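Local coordinates for flagellar biosynthesis protein FlhF (Bacillus subtilis, PDB 2PX0) that is a GTP-binding protein of the SRP GTPase family, necessary for flagellar biosynthesis and possibly involved in translocation of the flagellum, at residues H104-L110 against D184-T190; Q100-H104 against I214-L218; T52-T58 against S254-N260; Y226-K230 against N260-E264. All coordinates share one frame; numbering follows the deposited sequence.

Contacts 1 and 2 share H104 and the central parallel sheet, in which strands 107-112 and 214-221 are neighbours. Contact 1 is buried and rests on a ladder of backbone bonds with apolar side chains on both faces. Contact 2 is only partly buried and depends on one glutamine amide holding a loop. Contacts 3 and 4 lie at the other side of the chain's centre from contact 1 and share N260 on helix 256-263. Contact 3 is a buried junction between the N domain and the GTPase domain; contact 4, more open, pairs two helices of the GTPase domain. K55 ties them together, bonding both E264 and Y226.

Contact 1: H104-L110 against D184-T190; sequences HSKYIVL and DHVFVDT
H104 and S105 lead past the imidazole of H185, whose CD2 lies 3.1 Å from S105 O. At K106 the aliphatic chain runs beside D184 O and NZ goes on to S181 O, while the carbonyl receives V186 N in a doubtfully short bond. Y107 and V186 point the same way, with Y107 CD1 3.6 Å from V186 CB; K106 CG sits over one face of the tyrosine ring. I108 is held through both backbone groups: its N makes an almost straight bond (178°) to V186 O at 2.8 Å, and its O takes V188 N at 2.7 Å. On the other face of the sheet, I108 CB packs 3.9 Å from F187 CD2. V109 returns to the tyrosine side alongside V188. L110 N makes only a weak bond to V188 O, but L110 O is met in its carbonyl plane, on a lone pair, by T190 OG1 at 2.8 Å. This is the parallel pairing at the heart of a P-loop GTPase: one strand runs into the loop G112-T119, while on the other D189 bonds T119, its side chain about 4 Å from the bound magnesium ion (nearest atoms).

Contact 2: Q100-H104 against I214-L218; sequences QEPIH and IQSFL
Q215 reaches out from its strand toward the 100-104 loop with its chain fully stretched, CG anti to the backbone N (chi1 -173°), and sets its amide between two backbone groups of that loop. Its NE2 gives a hydrogen bond to P102 O at 3.0 Å, arriving from above the plane of that carbonyl, 37° out of it. On the other arm of the amide, OE1 accepts H104 N at 3.2 Å, with the donor tilted from the amide carbonyl's plane; S105 N bonds the same oxygen. Gripped at both ends, the amide is fixed in its rotation. E101 and Q215 run antiparallel past one another, E101 OE1 3.6 Å from Q215 CG, and the carboxylate plane stands 73° from the amide plane. The loop joins the last helix of the N-terminal part, 81-90, to strand 107-112, the first in sequence and an inner strand of the parallel sheet of the SRP-type GTPase domain; Q215 therefore fastens this linker to the strand next door. With an alanine at Q215, P102 O and the N-H groups of H104 and S105 would probably lose these partners, and this part of the linker would be less firmly fixed to the sheet. Next to the amide, I103 CG1 comes within 4.5 Å of F217 CZ, a loose apolar touch. The isoleucine also packs on H185 and F187, across strand 107-112 from F217.

Contact 3: T52-T58 against S254-N260; sequences TGIKEST and SLGSVFN
The hydroxyl oxygen of S254 is gripped from two backbones: G53 N approaches it at 2.7 Å in a weak, bent bond, and G256 N at 3.0 Å in a nearly straight one (172°). The second bond closes an ST turn ahead of helix 256-263, so a single side chain bonds the helix's first turn and also, weakly, the turn between helices 41-51 and 56-71. G53 and G256 bring the two backbones together, their CA atoms adjacent, where a side chain on either glycine would run into the opposite backbone. One helical turn further on, N260 uses its OD1 to accept K55 N at 3.1 Å, in the plane of the amide carbonyl and on a lone pair; chi1 of -65°, with CG anti to the carbonyl carbon, swings the amide toward the turn. K55 sends NZ onward to E264 and Y226. Beside these bonds is an apolar patch. I54 CD1 rests against the F259 ring, 3.5 Å from CG, and T58 CG2 stands 4.2 Å from F259 CE1, with M92, L93 and L294 packed on that ring. S257 turns from the contact to bond K225 of the second subunit. Side-chain oxygens of the GTPase domain take backbone N-H groups of the N domain, so these bonds depend on the path of the turn's backbone, whereas the packing of I54 and T58 on F259 depends on its side chains.

Contact 4: Y226-K230 against N260-E264; sequences YEDMK and NILAE
Two neighbouring helices of the GTPase domain, 226-232 and 256-263, meet through Y226, I261 and E264. In the tyrosine, chi1 of 163° carries the ring away from its own backbone N and out toward the second helix, bringing OH to E264 OE2, which accepts a hydrogen bond at 2.5 Å. That oxygen lies at the ring's edge, near its plane, whereas the hydroxyl meets the carboxylate from above, 39° out of plane. K55 NZ bonds both the hydroxyl and E264 OE1, so the acid is probably kept charged. Each helix follows a strand of the parallel sheet, 214-221 and 243-247, as the helical link of successive beta-alpha-beta crossovers. N260 CG lies over the rim of one face of the Y226 ring, K230 CB over the rim of the opposite one. The end of I261 reaches the first helix: its CD1 is 3.7 Å from Y226 CE1 and 3.6 Å from M229 CB. A leucine in place of Y226 would probably leave E264 and K55 without their shared hydroxyl and I261 CD1 without its ring contact. On the far flank E227 and D228 pack on T253 of the second subunit.

Contact 1: H104-L110 against D184-T190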
loop_
_atom_site.group_PDB
_atom_site.type_symbol
_atom_site.label_atom_id
_atom_site.label_comp_id
_atom_site.label_asym_id
_atom_site.label_seq_id
_atom_site.Cartn_x
_atom_site.Cartn_y
_atom_site.Cartn_z
ATOM N N HIS A 104 6.030 -16.412 21.112
ATOM C CA HIS A 104 6.598 -16.940 22.354
ATOM C C HIS A 104 7.177 -15.854 23.254
ATOM O O HIS A 104 6.717 -15.656 24.374
ATOM C CB HIS A 104 7.712 -17.943 22.050
ATOM C CG HIS A 104 7.219 -19.281 21.598
ATOM N ND1 HIS A 104 6.358 -20.050 22.354
ATOM C CD2 HIS A 104 7.482 -19.996 20.479
ATOM C CE1 HIS A 104 6.114 -21.182 21.719
ATOM N NE2 HIS A 104 6.783 -21.176 20.579
ATOM N N SER A 105 8.205 -15.175 22.755
ATOM C CA SER A 105 8.886 -14.116 23.490
ATOM C C SER A 105 7.949 -13.189 24.253
ATOM O O SER A 105 6.752 -13.107 23.973
ATOM C CB SER A 105 9.750 -13.288 22.536
ATOM O OG SER A 105 10.705 -14.108 21.887
ATOM N N LYS A 106 8.517 -12.484 25.221
ATOM C CA LYS A 106 7.762 -11.564 26.048
ATOM C C LYS A 106 7.521 -10.255 25.311
ATOM O O LYS A 106 6.559 -9.538 25.600
ATOM C CB LYS A 106 8.527 -11.311 27.348
ATOM C CG LYS A 106 7.888 -10.298 28.285
ATOM C CD LYS A 106 8.532 -10.341 29.664
ATOM C CE LYS A 106 8.266 -11.697 30.340
ATOM N NZ LYS A 106 8.787 -11.765 31.734
ATOM N N TYR A 107 8.389 -9.948 24.351
ATOM C CA TYR A 107 8.267 -8.711 23.595
ATOM C C TYR A 107 8.026 -8.966 22.113
ATOM O O TYR A 107 8.808 -9.649 21.452
ATOM C CB TYR A 107 9.524 -7.880 23.803
ATOM C CG TYR A 107 9.830 -7.686 25.269
ATOM C CD1 TYR A 107 9.127 -6.753 26.035
ATOM C CD2 TYR A 107 10.783 -8.480 25.907
ATOM C CE1 TYR A 107 9.367 -6.619 27.401
ATOM C CE2 TYR A 107 11.027 -8.355 27.271
ATOM C CZ TYR A 107 10.315 -7.427 28.010
ATOM O OH TYR A 107 10.545 -7.331 29.362
ATOM N N ILE A 108 6.929 -8.411 21.604
ATOM C CA ILE A 108 6.554 -8.568 20.205
ATOM C C ILE A 108 6.645 -7.223 19.487
ATOM O O ILE A 108 5.893 -6.295 19.787
ATOM C CB ILE A 108 5.111 -9.097 20.082
ATOM C CG1 ILE A 108 4.962 -10.411 20.854
ATOM C CG2 ILE A 108 4.744 -9.279 18.623
ATOM C CD1 ILE A 108 5.879 -11.531 20.386
ATOM N N VAL A 109 7.563 -7.124 18.534
ATOM C CA VAL A 109 7.748 -5.882 17.796
ATOM C C VAL A 109 7.320 -5.954 16.326
ATOM O O VAL A 109 7.594 -6.939 15.626
ATOM C CB VAL A 109 9.223 -5.419 17.886
ATOM C CG1 VAL A 109 9.480 -4.241 16.951
ATOM C CG2 VAL A 109 9.545 -5.035 19.321
ATOM N N LEU A 110 6.636 -4.907 15.869
ATOM C CA LEU A 110 6.186 -4.837 14.489
ATOM C C LEU A 110 6.608 -3.524 13.846
ATOM O O LEU A 110 6.242 -2.449 14.320
ATOM C CB LEU A 110 4.668 -4.939 14.398
ATOM C CG LEU A 110 3.861 -6.111 14.948
ATOM C CD1 LEU A 110 2.650 -6.289 14.026
ATOM C CD2 LEU A 110 4.682 -7.386 14.998
ATOM N N ASP A 184 3.430 -11.489 30.469
ATOM C CA ASP A 184 3.782 -12.549 29.538
ATOM C C ASP A 184 4.316 -11.934 28.258
ATOM O O ASP A 184 5.513 -11.986 27.967
ATOM C CB ASP A 184 2.565 -13.406 29.191
ATOM C CG ASP A 184 1.974 -14.092 30.398
ATOM O OD1 ASP A 184 2.748 -14.631 31.223
ATOM O OD2 ASP A 184 0.731 -14.100 30.518
ATOM N N HIS A 185 3.403 -11.339 27.502
ATOM C CA HIS A 185 3.735 -10.712 26.236
ATOM C C HIS A 185 3.531 -9.206 26.269
ATOM O O HIS A 185 2.608 -8.692 26.912
ATOM C CB HIS A 185 2.876 -11.321 25.135
ATOM C CG HIS A 185 3.061 -12.796 24.983
ATOM N ND1 HIS A 185 2.153 -13.599 24.328
ATOM C CD2 HIS A 185 4.057 -13.615 25.396
ATOM C CE1 HIS A 185 2.578 -14.849 24.348
ATOM N NE2 HIS A 185 3.731 -14.885 24.989
ATOM N N VAL A 186 4.407 -8.501 25.567
ATOM C CA VAL A 186 4.332 -7.055 25.487
ATOM C C VAL A 186 4.348 -6.702 24.001
ATOM O O VAL A 186 5.349 -6.904 23.306
ATOM C CB VAL A 186 5.526 -6.411 26.176
ATOM C CG1 VAL A 186 5.296 -4.924 26.307
ATOM C CG2 VAL A 186 5.749 -7.055 27.522
ATOM N N PHE A 187 3.230 -6.188 23.512
ATOM C CA PHE A 187 3.126 -5.827 22.109
ATOM C C PHE A 187 3.572 -4.390 21.821
ATOM O O PHE A 187 2.926 -3.420 22.235
ATOM C CB PHE A 187 1.693 -6.072 21.625
ATOM C CG PHE A 187 1.263 -7.511 21.732
ATOM C CD1 PHE A 187 0.857 -8.044 22.956
ATOM C CD2 PHE A 187 1.325 -8.357 20.624
ATOM C CE1 PHE A 187 0.518 -9.406 23.079
ATOM C CE2 PHE A 187 0.990 -9.720 20.741
ATOM C CZ PHE A 187 0.588 -10.242 21.972
ATOM N N VAL A 188 4.703 -4.276 21.122
ATOM C CA VAL A 188 5.275 -2.983 20.754
ATOM C C VAL A 188 4.922 -2.579 19.327
ATOM O O VAL A 188 5.153 -3.336 18.387
ATOM C CB VAL A 188 6.797 -3.002 20.865
ATOM C CG1 VAL A 188 7.344 -1.621 20.560
ATOM C CG2 VAL A 188 7.210 -3.453 22.243
ATOM N N ASP A 189 4.372 -1.378 19.185
ATOM C CA ASP A 189 3.965 -0.816 17.895
ATOM C C ASP A 189 5.046 0.214 17.551
ATOM O O ASP A 189 5.685 0.759 18.453
ATOM C CB ASP A 189 2.574 -0.163 18.052
ATOM C CG ASP A 189 1.989 0.372 16.736
ATOM O OD1 ASP A 189 2.447 -0.041 15.650
ATOM O OD2 ASP A 189 1.044 1.204 16.795
ATOM N N THR A 190 5.280 0.455 16.263
ATOM C CA THR A 190 6.312 1.407 15.845
ATOM C C THR A 190 5.808 2.382 14.784
ATOM O O THR A 190 4.781 2.147 14.155
ATOM C CB THR A 190 7.558 0.685 15.270
ATOM O OG1 THR A 190 7.234 0.121 13.994
ATOM C CG2 THR A 190 8.015 -0.424 16.204
#

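Contact 2: Q100-H104 against I214-L218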
loop_
_atom_site.group_PDB
_atom_site.type_symbol
_atom_site.label_atom_id
_atom_site.label_comp_id
_atom_site.label_asym_id
_atom_site.label_seq_id
_atom_site.Cartn_x
_atom_site.Cartn_y
_atom_site.Cartn_z
ATOM N N GLN A 100 5.608 -20.012 10.073
ATOM C CA GLN A 100 4.733 -20.160 11.237
ATOM C C GLN A 100 5.350 -20.211 12.638
ATOM O O GLN A 100 4.945 -21.013 13.487
ATOM C CB GLN A 100 3.839 -21.387 11.039
ATOM C CG GLN A 100 2.815 -21.194 9.958
ATOM C CD GLN A 100 2.007 -22.441 9.700
ATOM O OE1 GLN A 100 2.534 -23.431 9.193
ATOM N NE2 GLN A 100 0.716 -22.406 10.048
ATOM N N GLU A 101 6.321 -19.349 12.887
ATOM C CA GLU A 101 6.932 -19.285 14.200
ATOM C C GLU A 101 5.869 -18.642 15.087
ATOM O O GLU A 101 5.553 -17.474 14.927
ATOM C CB GLU A 101 8.169 -18.393 14.131
ATOM C CG GLU A 101 9.014 -18.326 15.386
ATOM C CD GLU A 101 10.135 -17.302 15.262
ATOM O OE1 GLU A 101 9.867 -16.090 15.455
ATOM O OE2 GLU A 101 11.283 -17.705 14.954
ATOM N N PRO A 102 5.286 -19.398 16.023
ATOM C CA PRO A 102 4.259 -18.837 16.907
ATOM C C PRO A 102 4.804 -17.749 17.818
ATOM O O PRO A 102 6.014 -17.543 17.910
ATOM C CB PRO A 102 3.808 -20.044 17.709
ATOM C CG PRO A 102 5.077 -20.801 17.869
ATOM C CD PRO A 102 5.638 -20.761 16.447
ATOM N N ILE A 103 3.909 -17.054 18.502
ATOM C CA ILE A 103 4.326 -16.005 19.422
ATOM C C ILE A 103 4.763 -16.624 20.754
ATOM O O ILE A 103 3.972 -17.289 21.426
ATOM C CB ILE A 103 3.181 -14.992 19.645
ATOM C CG1 ILE A 103 3.217 -13.948 18.526
ATOM C CG2 ILE A 103 3.300 -14.338 21.016
ATOM C CD1 ILE A 103 2.214 -12.843 18.689
ATOM N N HIS A 104 6.030 -16.412 21.112
ATOM C CA HIS A 104 6.598 -16.940 22.354
ATOM C C HIS A 104 7.177 -15.854 23.254
ATOM O O HIS A 104 6.717 -15.656 24.374
ATOM C CB HIS A 104 7.712 -17.943 22.050
ATOM C CG HIS A 104 7.219 -19.281 21.598
ATOM N ND1 HIS A 104 6.358 -20.050 22.354
ATOM C CD2 HIS A 104 7.482 -19.996 20.479
ATOM C CE1 HIS A 104 6.114 -21.182 21.719
ATOM N NE2 HIS A 104 6.783 -21.176 20.579
ATOM N N ILE A 214 13.308 -10.259 22.599
ATOM C CA ILE A 214 12.449 -9.787 21.514
ATOM C C ILE A 214 12.214 -10.763 20.352
ATOM O O ILE A 214 13.044 -11.624 20.068
ATOM C CB ILE A 214 12.989 -8.450 20.954
ATOM C CG1 ILE A 214 12.781 -7.347 21.991
ATOM C CG2 ILE A 214 12.287 -8.087 19.668
ATOM C CD1 ILE A 214 13.172 -5.959 21.497
ATOM N N GLN A 215 11.066 -10.609 19.691
ATOM C CA GLN A 215 10.664 -11.434 18.544
ATOM C C GLN A 215 10.010 -10.500 17.504
ATOM O O GLN A 215 8.783 -10.401 17.442
ATOM C CB GLN A 215 9.660 -12.501 19.013
ATOM C CG GLN A 215 9.271 -13.545 17.971
ATOM C CD GLN A 215 8.314 -14.584 18.533
ATOM O OE1 GLN A 215 8.563 -15.160 19.593
ATOM N NE2 GLN A 215 7.221 -14.837 17.822
ATOM N N SER A 216 10.834 -9.833 16.692
ATOM C CA SER A 216 10.366 -8.873 15.685
ATOM C C SER A 216 9.673 -9.433 14.443
ATOM O O SER A 216 9.943 -10.556 14.014
ATOM C CB SER A 216 11.528 -7.986 15.245
ATOM O OG SER A 216 12.582 -8.770 14.700
ATOM N N PHE A 217 8.801 -8.611 13.857
ATOM C CA PHE A 217 8.007 -8.989 12.686
ATOM C C PHE A 217 7.939 -7.882 11.639
ATOM O O PHE A 217 7.312 -6.851 11.879
ATOM C CB PHE A 217 6.585 -9.310 13.134
ATOM C CG PHE A 217 6.469 -10.577 13.929
ATOM C CD1 PHE A 217 6.375 -11.806 13.284
ATOM C CD2 PHE A 217 6.465 -10.537 15.322
ATOM C CE1 PHE A 217 6.278 -12.970 14.007
ATOM C CE2 PHE A 217 6.369 -11.690 16.058
ATOM C CZ PHE A 217 6.275 -12.918 15.400
ATOM N N LEU A 218 8.548 -8.104 10.474
ATOM C CA LEU A 218 8.548 -7.095 9.424
ATOM C C LEU A 218 7.210 -7.070 8.688
ATOM O O LEU A 218 6.837 -8.030 8.019
ATOM C CB LEU A 218 9.697 -7.357 8.454
ATOM C CG LEU A 218 9.789 -6.421 7.241
ATOM C CD1 LEU A 218 10.006 -4.974 7.669
ATOM C CD2 LEU A 218 10.930 -6.869 6.366
#

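Contact 3: T52-T58 against S254-N260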
loop_
_atom_site.group_PDB
_atom_site.type_symbol
_atom_site.label_atom_id
_atom_site.label_comp_id
_atom_site.label_asym_id
_atom_site.label_seq_id
_atom_site.Cartn_x
_atom_site.Cartn_y
_atom_site.Cartn_z
ATOM N N THR A 52 0.048 -16.158 -12.082
ATOM C CA THR A 52 0.651 -15.735 -10.818
ATOM C C THR A 52 1.595 -14.569 -11.074
ATOM O O THR A 52 2.079 -14.387 -12.183
ATOM C CB THR A 52 1.454 -16.865 -10.194
ATOM O OG1 THR A 52 2.535 -17.207 -11.068
ATOM C CG2 THR A 52 0.575 -18.085 -10.002
ATOM N N GLY A 53 1.867 -13.779 -10.049
ATOM C CA GLY A 53 2.753 -12.647 -10.246
ATOM C C GLY A 53 4.208 -13.034 -10.411
ATOM O O GLY A 53 5.054 -12.168 -10.640
ATOM N N ILE A 54 4.496 -14.329 -10.288
ATOM C CA ILE A 54 5.853 -14.868 -10.413
ATOM C C ILE A 54 6.651 -14.138 -11.497
ATOM O O ILE A 54 6.126 -13.856 -12.570
ATOM C CB ILE A 54 5.782 -16.375 -10.751
ATOM C CG1 ILE A 54 5.046 -17.112 -9.639
ATOM C CG2 ILE A 54 7.149 -16.963 -10.881
ATOM C CD1 ILE A 54 5.667 -16.920 -8.285
ATOM N N LYS A 55 7.909 -13.811 -11.216
ATOM C CA LYS A 55 8.723 -13.132 -12.215
ATOM C C LYS A 55 9.282 -14.105 -13.254
ATOM O O LYS A 55 9.648 -15.236 -12.944
ATOM C CB LYS A 55 9.862 -12.328 -11.562
ATOM C CG LYS A 55 10.920 -13.114 -10.817
ATOM C CD LYS A 55 11.920 -12.146 -10.188
ATOM C CE LYS A 55 12.918 -12.864 -9.270
ATOM N NZ LYS A 55 13.854 -11.944 -8.534
ATOM N N GLU A 56 9.319 -13.627 -14.494
ATOM C CA GLU A 56 9.788 -14.367 -15.651
ATOM C C GLU A 56 10.841 -15.425 -15.368
ATOM O O GLU A 56 10.609 -16.625 -15.577
ATOM C CB GLU A 56 10.311 -13.375 -16.691
ATOM C CG GLU A 56 9.512 -13.360 -17.981
ATOM C CD GLU A 56 8.001 -13.400 -17.751
ATOM O OE1 GLU A 56 7.456 -12.523 -17.032
ATOM O OE2 GLU A 56 7.355 -14.319 -18.302
ATOM N N SER A 57 12.002 -14.981 -14.903
ATOM C CA SER A 57 13.090 -15.904 -14.616
ATOM C C SER A 57 12.653 -17.145 -13.851
ATOM O O SER A 57 13.148 -18.239 -14.114
ATOM C CB SER A 57 14.198 -15.185 -13.847
ATOM O OG SER A 57 13.671 -14.177 -13.000
ATOM N N THR A 58 11.721 -16.975 -12.916
ATOM C CA THR A 58 11.224 -18.080 -12.106
ATOM C C THR A 58 10.370 -19.040 -12.916
ATOM O O THR A 58 10.504 -20.255 -12.784
ATOM C CB THR A 58 10.404 -17.574 -10.926
ATOM O OG1 THR A 58 11.155 -16.582 -10.224
ATOM C CG2 THR A 58 10.097 -18.710 -9.961
ATOM N N SER A 254 -3.019 -11.060 -7.093
ATOM C CA SER A 254 -2.120 -12.191 -7.221
ATOM C C SER A 254 -1.170 -12.156 -6.026
ATOM O O SER A 254 -1.098 -11.165 -5.310
ATOM C CB SER A 254 -1.342 -12.088 -8.533
ATOM O OG SER A 254 -0.164 -12.877 -8.504
ATOM N N LEU A 255 -0.448 -13.239 -5.794
ATOM C CA LEU A 255 0.465 -13.291 -4.679
ATOM C C LEU A 255 1.880 -13.535 -5.175
ATOM O O LEU A 255 2.805 -13.776 -4.391
ATOM C CB LEU A 255 0.016 -14.384 -3.717
ATOM C CG LEU A 255 -1.087 -13.960 -2.744
ATOM C CD1 LEU A 255 -1.682 -15.165 -2.062
ATOM C CD2 LEU A 255 -0.500 -13.028 -1.702
ATOM N N GLY A 256 2.049 -13.450 -6.490
ATOM C CA GLY A 256 3.365 -13.657 -7.064
ATOM C C GLY A 256 4.438 -12.820 -6.377
ATOM O O GLY A 256 5.462 -13.353 -5.935
ATOM N N SER A 257 4.203 -11.513 -6.273
ATOM C CA SER A 257 5.163 -10.621 -5.645
ATOM C C SER A 257 5.586 -11.104 -4.252
ATOM O O SER A 257 6.772 -11.040 -3.885
ATOM C CB SER A 257 4.583 -9.209 -5.563
ATOM O OG SER A 257 3.286 -9.205 -5.005
ATOM N N VAL A 258 4.624 -11.593 -3.474
ATOM C CA VAL A 258 4.938 -12.063 -2.131
ATOM C C VAL A 258 5.828 -13.310 -2.233
ATOM O O VAL A 258 6.692 -13.547 -1.388
ATOM C CB VAL A 258 3.639 -12.358 -1.327
ATOM C CG1 VAL A 258 3.964 -12.617 0.130
ATOM C CG2 VAL A 258 2.697 -11.178 -1.440
ATOM N N PHE A 259 5.621 -14.105 -3.275
ATOM C CA PHE A 259 6.451 -15.286 -3.487
ATOM C C PHE A 259 7.854 -14.791 -3.842
ATOM O O PHE A 259 8.842 -15.118 -3.171
ATOM C CB PHE A 259 5.884 -16.125 -4.631
ATOM C CG PHE A 259 6.693 -17.343 -4.947
ATOM C CD1 PHE A 259 7.774 -17.264 -5.805
ATOM C CD2 PHE A 259 6.369 -18.572 -4.391
ATOM C CE1 PHE A 259 8.528 -18.393 -6.115
ATOM C CE2 PHE A 259 7.114 -19.704 -4.693
ATOM C CZ PHE A 259 8.197 -19.616 -5.558
ATOM N N ASN A 260 7.924 -13.989 -4.900
ATOM C CA ASN A 260 9.186 -13.407 -5.339
ATOM C C ASN A 260 10.059 -12.975 -4.148
ATOM O O ASN A 260 11.257 -13.258 -4.107
ATOM C CB ASN A 260 8.920 -12.185 -6.218
ATOM C CG ASN A 260 8.217 -12.528 -7.515
ATOM O OD1 ASN A 260 8.660 -13.396 -8.278
ATOM N ND2 ASN A 260 7.118 -11.832 -7.783
#

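Contact 4: Y226-K230 against N260-E264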
loop_
_atom_site.group_PDB
_atom_site.type_symbol
_atom_site.label_atom_id
_atom_site.label_comp_id
_atom_site.label_asym_id
_atom_site.label_seq_id
_atom_site.Cartn_x
_atom_site.Cartn_y
_atom_site.Cartn_z
ATOM N N TYR A 226 6.550 -5.816 -6.383
ATOM C CA TYR A 226 7.696 -6.615 -5.986
ATOM C C TYR A 226 8.964 -5.774 -5.919
ATOM O O TYR A 226 9.733 -5.856 -4.958
ATOM C CB TYR A 226 7.925 -7.758 -6.987
ATOM C CG TYR A 226 9.308 -8.378 -6.881
ATOM C CD1 TYR A 226 9.666 -9.153 -5.776
ATOM C CD2 TYR A 226 10.272 -8.144 -7.857
ATOM C CE1 TYR A 226 10.948 -9.677 -5.645
ATOM C CE2 TYR A 226 11.552 -8.659 -7.733
ATOM C CZ TYR A 226 11.884 -9.427 -6.625
ATOM O OH TYR A 226 13.146 -9.952 -6.499
ATOM N N GLU A 227 9.179 -4.976 -6.961
ATOM C CA GLU A 227 10.372 -4.145 -7.064
ATOM C C GLU A 227 10.555 -3.226 -5.851
ATOM O O GLU A 227 11.673 -3.047 -5.364
ATOM C CB GLU A 227 10.319 -3.345 -8.369
ATOM C CG GLU A 227 11.680 -2.865 -8.892
ATOM C CD GLU A 227 12.631 -3.998 -9.313
ATOM O OE1 GLU A 227 12.259 -4.811 -10.200
ATOM O OE2 GLU A 227 13.762 -4.061 -8.756
ATOM N N ASP A 228 9.461 -2.665 -5.342
ATOM C CA ASP A 228 9.540 -1.792 -4.177
ATOM C C ASP A 228 9.958 -2.581 -2.950
ATOM O O ASP A 228 10.798 -2.127 -2.175
ATOM C CB ASP A 228 8.200 -1.110 -3.908
ATOM C CG ASP A 228 7.840 -0.103 -4.979
ATOM O OD1 ASP A 228 8.768 0.422 -5.611
ATOM O OD2 ASP A 228 6.638 0.173 -5.186
ATOM N N MET A 229 9.366 -3.762 -2.769
ATOM C CA MET A 229 9.693 -4.616 -1.628
ATOM C C MET A 229 11.094 -5.189 -1.776
ATOM O O MET A 229 11.817 -5.339 -0.790
ATOM C CB MET A 229 8.706 -5.771 -1.516
ATOM C CG MET A 229 7.286 -5.382 -1.203
ATOM S SD MET A 229 6.264 -6.888 -1.073
ATOM C CE MET A 229 5.819 -7.171 -2.803
ATOM N N LYS A 230 11.467 -5.517 -3.013
ATOM C CA LYS A 230 12.786 -6.078 -3.313
ATOM C C LYS A 230 13.853 -5.241 -2.638
ATOM O O LYS A 230 14.827 -5.775 -2.112
ATOM C CB LYS A 230 13.018 -6.085 -4.827
ATOM C CG LYS A 230 14.223 -6.892 -5.294
ATOM C CD LYS A 230 14.322 -6.886 -6.822
ATOM C CE LYS A 230 15.455 -7.778 -7.319
ATOM N NZ LYS A 230 16.775 -7.434 -6.698
ATOM N N ASN A 260 7.924 -13.989 -4.900
ATOM C CA ASN A 260 9.186 -13.407 -5.339
ATOM C C ASN A 260 10.059 -12.975 -4.148
ATOM O O ASN A 260 11.257 -13.258 -4.107
ATOM C CB ASN A 260 8.920 -12.185 -6.218
ATOM C CG ASN A 260 8.217 -12.528 -7.515
ATOM O OD1 ASN A 260 8.660 -13.396 -8.278
ATOM N ND2 ASN A 260 7.118 -11.832 -7.783
ATOM N N ILE A 261 9.448 -12.282 -3.188
ATOM C CA ILE A 261 10.157 -11.791 -2.015
ATOM C C ILE A 261 10.628 -12.906 -1.116
ATOM O O ILE A 261 11.718 -12.837 -0.528
ATOM C CB ILE A 261 9.280 -10.846 -1.166
ATOM C CG1 ILE A 261 9.140 -9.495 -1.856
ATOM C CG2 ILE A 261 9.905 -10.633 0.183
ATOM C CD1 ILE A 261 10.452 -8.807 -2.098
ATOM N N LEU A 262 9.795 -13.929 -0.992
ATOM C CA LEU A 262 10.131 -15.047 -0.137
ATOM C C LEU A 262 11.172 -15.939 -0.776
ATOM O O LEU A 262 12.089 -16.395 -0.095
ATOM C CB LEU A 262 8.880 -15.856 0.193
ATOM C CG LEU A 262 7.937 -15.252 1.221
ATOM C CD1 LEU A 262 6.609 -16.022 1.227
ATOM C CD2 LEU A 262 8.608 -15.294 2.580
ATOM N N ALA A 263 11.039 -16.175 -2.079
ATOM C CA ALA A 263 11.970 -17.037 -2.811
ATOM C C ALA A 263 13.419 -16.684 -2.498
ATOM O O ALA A 263 14.251 -17.556 -2.217
ATOM C CB ALA A 263 11.728 -16.914 -4.288
ATOM N N GLU A 264 13.706 -15.389 -2.548
ATOM C CA GLU A 264 15.027 -14.883 -2.262
ATOM C C GLU A 264 15.135 -14.366 -0.811
ATOM O O GLU A 264 15.630 -13.266 -0.578
ATOM C CB GLU A 264 15.348 -13.785 -3.267
ATOM C CG GLU A 264 14.188 -12.831 -3.504
ATOM C CD GLU A 264 14.384 -11.919 -4.712
ATOM O OE1 GLU A 264 14.419 -12.434 -5.859
ATOM O OE2 GLU A 264 14.497 -10.685 -4.518
#